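Local coordinates for spike protein P1 (Pseudoalteromonas phage pm2, PDB 2VVE) that forms the receptor-binding spike at the fivefold vertices of the virion, its C-terminal part carrying the receptor-binding activity, at residues V142-A156 and E218-F231. Sequence-based numbering, arbitrary orientation.
With CA (calcium ion), chain C.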
# COMPACT_ATOMS: atom_id res chain seq x y z
N VAL A 142 -51.47 12.90 0.41
CA VAL A 142 -50.17 12.64 1.03
C VAL A 142 -50.03 13.48 2.29
O VAL A 142 -50.20 14.70 2.26
CB VAL A 142 -48.99 12.87 0.05
CG1 VAL A 142 -47.66 12.59 0.74
CG2 VAL A 142 -49.14 11.97 -1.18
N ASP A 143 -49.73 12.81 3.41
CA ASP A 143 -49.71 13.43 4.75
C ASP A 143 -51.08 14.02 5.10
O ASP A 143 -51.21 14.83 6.03
CB ASP A 143 -48.59 14.49 4.85
CG ASP A 143 -47.19 13.90 4.72
OD1 ASP A 143 -47.04 12.65 4.75
OD2 ASP A 143 -46.24 14.69 4.59
N GLY A 144 -52.10 13.61 4.35
CA GLY A 144 -53.46 14.08 4.56
C GLY A 144 -53.83 15.35 3.81
O GLY A 144 -54.87 15.95 4.08
N LEU A 145 -52.97 15.77 2.87
CA LEU A 145 -53.24 16.94 2.04
C LEU A 145 -54.51 16.74 1.21
O LEU A 145 -54.77 15.64 0.72
CB LEU A 145 -52.05 17.22 1.11
CG LEU A 145 -51.98 18.58 0.40
CD1 LEU A 145 -51.24 19.61 1.26
CD2 LEU A 145 -51.30 18.43 -0.96
N GLY A 146 -55.29 17.81 1.06
CA GLY A 146 -56.47 17.81 0.19
C GLY A 146 -56.18 17.30 -1.21
O GLY A 146 -55.09 17.51 -1.75
N ASP A 147 -57.16 16.62 -1.81
CA ASP A 147 -57.02 16.02 -3.14
C ASP A 147 -56.95 17.06 -4.26
O ASP A 147 -56.56 16.73 -5.38
CB ASP A 147 -58.16 15.03 -3.41
CG ASP A 147 -58.11 13.80 -2.51
OD1 ASP A 147 -57.12 13.60 -1.76
OD2 ASP A 147 -59.07 13.01 -2.55
N TYR A 148 -57.34 18.30 -3.96
CA TYR A 148 -57.37 19.35 -4.99
C TYR A 148 -56.54 20.57 -4.63
O TYR A 148 -56.58 21.60 -5.32
CB TYR A 148 -58.82 19.73 -5.31
CG TYR A 148 -59.60 18.54 -5.81
CD1 TYR A 148 -59.31 17.98 -7.06
CD2 TYR A 148 -60.58 17.94 -5.03
CE1 TYR A 148 -60.00 16.86 -7.53
CE2 TYR A 148 -61.27 16.83 -5.49
CZ TYR A 148 -60.97 16.29 -6.73
OH TYR A 148 -61.66 15.19 -7.18
N THR A 149 -55.77 20.44 -3.55
CA THR A 149 -54.76 21.42 -3.17
C THR A 149 -53.70 21.49 -4.27
O THR A 149 -53.20 20.45 -4.72
CB THR A 149 -54.11 21.03 -1.82
OG1 THR A 149 -55.13 20.90 -0.81
CG2 THR A 149 -53.09 22.07 -1.37
N SER A 150 -53.39 22.71 -4.71
CA SER A 150 -52.39 22.93 -5.74
C SER A 150 -51.00 23.08 -5.12
O SER A 150 -50.75 24.03 -4.36
CB SER A 150 -52.73 24.17 -6.56
OG SER A 150 -53.91 23.98 -7.32
N ILE A 151 -50.12 22.15 -5.44
CA ILE A 151 -48.74 22.17 -4.96
C ILE A 151 -47.78 22.54 -6.08
O ILE A 151 -47.75 21.89 -7.13
CB ILE A 151 -48.34 20.81 -4.31
CG1 ILE A 151 -49.17 20.52 -3.05
CG2 ILE A 151 -46.83 20.76 -4.02
CD1 ILE A 151 -49.05 21.56 -1.92
N SER A 152 -47.00 23.61 -5.86
CA SER A 152 -45.93 23.98 -6.79
C SER A 152 -44.67 23.22 -6.43
O SER A 152 -44.32 23.09 -5.26
CB SER A 152 -45.67 25.50 -6.77
OG SER A 152 -46.79 26.21 -7.28
N VAL A 153 -44.02 22.69 -7.46
CA VAL A 153 -42.78 21.93 -7.30
C VAL A 153 -41.67 22.46 -8.21
O VAL A 153 -41.93 22.97 -9.30
CB VAL A 153 -42.97 20.40 -7.56
CG1 VAL A 153 -44.01 19.80 -6.61
CG2 VAL A 153 -43.35 20.13 -8.99
N LYS A 154 -40.44 22.38 -7.73
CA LYS A 154 -39.28 22.69 -8.54
C LYS A 154 -38.10 21.86 -8.02
O LYS A 154 -37.35 22.31 -7.14
CB LYS A 154 -38.97 24.20 -8.55
CG LYS A 154 -37.79 24.58 -9.45
CD LYS A 154 -37.74 26.06 -9.77
CE LYS A 154 -38.55 26.40 -11.00
NZ LYS A 154 -38.51 27.85 -11.29
N PRO A 155 -37.93 20.63 -8.56
CA PRO A 155 -36.83 19.77 -8.13
C PRO A 155 -35.48 20.34 -8.56
O PRO A 155 -35.40 21.06 -9.56
CB PRO A 155 -37.12 18.43 -8.84
CG PRO A 155 -37.98 18.82 -10.03
CD PRO A 155 -38.79 19.99 -9.58
N ALA A 156 -34.44 20.06 -7.79
CA ALA A 156 -33.09 20.55 -8.14
C ALA A 156 -32.03 19.53 -7.75
O ALA A 156 -32.28 18.64 -6.93
CB ALA A 156 -32.81 21.89 -7.48
N GLU A 218 -51.72 23.37 5.63
CA GLU A 218 -52.54 22.15 5.78
C GLU A 218 -51.86 21.03 6.57
O GLU A 218 -52.49 20.40 7.41
CB GLU A 218 -52.93 21.58 4.41
CG GLU A 218 -53.99 22.37 3.67
CD GLU A 218 -54.45 21.66 2.40
OE1 GLU A 218 -54.63 20.42 2.43
OE2 GLU A 218 -54.64 22.35 1.38
N VAL A 219 -50.59 20.77 6.27
CA VAL A 219 -49.92 19.60 6.84
C VAL A 219 -48.61 19.94 7.57
O VAL A 219 -47.83 19.05 7.91
CB VAL A 219 -49.74 18.47 5.78
CG1 VAL A 219 -51.09 17.92 5.34
CG2 VAL A 219 -48.93 18.95 4.56
N GLN A 220 -48.38 21.23 7.81
CA GLN A 220 -47.26 21.73 8.63
C GLN A 220 -45.88 21.32 8.08
O GLN A 220 -44.95 21.04 8.85
CB GLN A 220 -47.41 21.29 10.10
CG GLN A 220 -48.62 21.89 10.82
CD GLN A 220 -49.94 21.26 10.40
OE1 GLN A 220 -50.10 20.04 10.44
NE2 GLN A 220 -50.89 22.09 9.98
N HIS A 221 -45.76 21.29 6.76
CA HIS A 221 -44.48 21.03 6.11
C HIS A 221 -43.52 22.19 6.37
O HIS A 221 -43.93 23.34 6.44
CB HIS A 221 -44.66 20.79 4.61
CG HIS A 221 -45.10 19.40 4.26
ND1 HIS A 221 -45.07 18.91 2.97
CD2 HIS A 221 -45.54 18.38 5.04
CE1 HIS A 221 -45.50 17.66 2.97
NE2 HIS A 221 -45.79 17.32 4.21
N ASP A 222 -42.24 21.86 6.51
CA ASP A 222 -41.21 22.86 6.76
C ASP A 222 -39.93 22.37 6.11
O ASP A 222 -39.85 21.21 5.68
CB ASP A 222 -41.01 23.05 8.26
CG ASP A 222 -40.24 24.33 8.59
OD1 ASP A 222 -40.05 25.19 7.70
OD2 ASP A 222 -39.82 24.47 9.76
N TRP A 223 -38.93 23.24 6.04
CA TRP A 223 -37.63 22.86 5.48
C TRP A 223 -37.07 21.60 6.14
O TRP A 223 -37.20 21.40 7.35
CB TRP A 223 -36.65 24.03 5.54
CG TRP A 223 -37.16 25.21 4.75
CD1 TRP A 223 -37.63 26.38 5.24
CD2 TRP A 223 -37.30 25.29 3.32
NE1 TRP A 223 -38.03 27.21 4.22
CE2 TRP A 223 -37.84 26.56 3.02
CE3 TRP A 223 -37.00 24.41 2.27
CZ2 TRP A 223 -38.10 26.98 1.71
CZ3 TRP A 223 -37.26 24.83 0.95
CH2 TRP A 223 -37.81 26.11 0.69
N TYR A 224 -36.46 20.75 5.31
CA TYR A 224 -35.88 19.44 5.70
C TYR A 224 -36.91 18.33 5.95
O TYR A 224 -36.54 17.17 6.18
CB TYR A 224 -34.88 19.58 6.87
CG TYR A 224 -33.69 20.48 6.59
CD1 TYR A 224 -32.83 20.23 5.51
CD2 TYR A 224 -33.42 21.59 7.40
CE1 TYR A 224 -31.74 21.03 5.25
CE2 TYR A 224 -32.32 22.42 7.14
CZ TYR A 224 -31.49 22.13 6.06
OH TYR A 224 -30.41 22.92 5.78
N ASP A 225 -38.21 18.66 5.89
CA ASP A 225 -39.27 17.65 5.94
C ASP A 225 -39.36 16.95 4.60
O ASP A 225 -38.86 17.47 3.60
CB ASP A 225 -40.64 18.29 6.22
CG ASP A 225 -40.86 18.66 7.69
OD1 ASP A 225 -40.05 18.28 8.57
OD2 ASP A 225 -41.85 19.36 7.97
N GLU A 226 -40.01 15.79 4.57
CA GLU A 226 -40.25 15.10 3.30
C GLU A 226 -41.30 15.84 2.46
O GLU A 226 -42.36 16.21 2.96
CB GLU A 226 -40.62 13.63 3.54
CG GLU A 226 -39.42 12.81 4.04
CD GLU A 226 -39.57 11.30 3.87
OE1 GLU A 226 -40.70 10.77 3.99
OE2 GLU A 226 -38.54 10.63 3.63
N SER A 227 -40.95 16.08 1.20
CA SER A 227 -41.78 16.84 0.27
C SER A 227 -42.77 15.92 -0.43
O SER A 227 -42.98 14.79 0.01
CB SER A 227 -40.91 17.59 -0.75
OG SER A 227 -40.29 16.70 -1.66
N PHE A 228 -43.40 16.42 -1.49
CA PHE A 228 -44.23 15.59 -2.36
C PHE A 228 -43.45 15.11 -3.59
O PHE A 228 -44.04 14.64 -4.55
CB PHE A 228 -45.46 16.38 -2.80
CG PHE A 228 -46.27 16.92 -1.66
CD1 PHE A 228 -47.06 16.07 -0.89
CD2 PHE A 228 -46.25 18.27 -1.36
CE1 PHE A 228 -47.82 16.57 0.18
CE2 PHE A 228 -46.98 18.78 -0.30
CZ PHE A 228 -47.78 17.93 0.47
N THR A 229 -42.12 15.21 -3.53
CA THR A 229 -41.27 14.92 -4.68
C THR A 229 -40.35 13.75 -4.38
O THR A 229 -39.74 13.72 -3.32
CB THR A 229 -40.43 16.18 -5.04
OG1 THR A 229 -41.32 17.23 -5.45
CG2 THR A 229 -39.42 15.90 -6.16
N THR A 230 -40.28 12.80 -5.31
CA THR A 230 -39.39 11.64 -5.19
C THR A 230 -38.50 11.50 -6.43
O THR A 230 -38.98 11.50 -7.57
CB THR A 230 -40.18 10.32 -4.97
OG1 THR A 230 -41.03 10.45 -3.82
CG2 THR A 230 -39.23 9.12 -4.79
N PHE A 231 -37.19 11.35 -6.20
CA PHE A 231 -36.24 11.10 -7.29
C PHE A 231 -36.15 9.61 -7.58
O PHE A 231 -35.25 8.91 -7.12
CB PHE A 231 -34.85 11.70 -6.99
CG PHE A 231 -34.83 13.20 -7.00
CD1 PHE A 231 -34.39 13.89 -8.11
CD2 PHE A 231 -35.28 13.92 -5.89
CE1 PHE A 231 -34.38 15.30 -8.13
CE2 PHE A 231 -35.28 15.32 -5.90
CZ PHE A 231 -34.82 16.01 -7.02
CA CA C . -50.12 26.16 -3.75
O HOH W 1 -43.17 15.49 5.57
O HOH W 2 -55.62 18.77 4.49
O HOH W 3 -49.60 26.22 -5.77
O HOH W 4 -49.34 28.34 -3.13
O HOH W 5 -51.91 27.37 -4.77
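Phe-228 pushes its ring between Val-142, Leu-145 and Ile-151 where the two antiparallel sheets of a β-sandwich, consistent with a jelly-roll-like fold, close on one another. Strand 151-160 belongs to one sheet and strand 229-236 to the other, and the loop 142-150 folds over the end between them. This is the tight part. With CG anti to its carbonyl carbon (chi1 -56°), the ring points toward segment 142-156: CZ meets Leu-145 CD2 at 3.8 Å, CD2 meets Ile-151 CG2 at 3.7 Å, and Val-142 presses CB and CG1 on the CD1-CE1 side. Ala-215 of helix 213-219 also touches the ring. Further along the sandwich, Pro-155 CB packs on Phe-231 CZ, while Val-153 CG1 lies against Thr-229, whose OG1 bonds to Glu-208.

Toward solvent, polar groups take over. Glu-218 of helix 213-219 stretches its chain beyond CG and reaches across to the loop with its carboxylate: OE1 accepts from Gly-146 N at 3.0 Å, almost straight (175°), and OE2 takes Thr-149 OG1 at 2.7 Å on its syn lone pair. A water links OE1 to Gly-144 O as well. One residue on from Thr-149, Ser-150 O binds the calcium ion at 2.3 Å together with Asp-212 and Asp-214, so the metal and Glu-218 both tie this loop to the helix region.

Past Val-219, whose CG1 sits 3.2 Å from Asp-143 O, exposed Asp-143 meets the buried His-221 and forms a salt bridge with Arg-96. Val-219 CG2 lies over one face of the imidazole and Glu-226 O over the opposite one, while Tyr-99 OH bonds to ND1. His-221 NE2 donates to the anti lone pair of Asp-143 OD2 at 2.7 Å, with the carboxylate turned 77° from the ring.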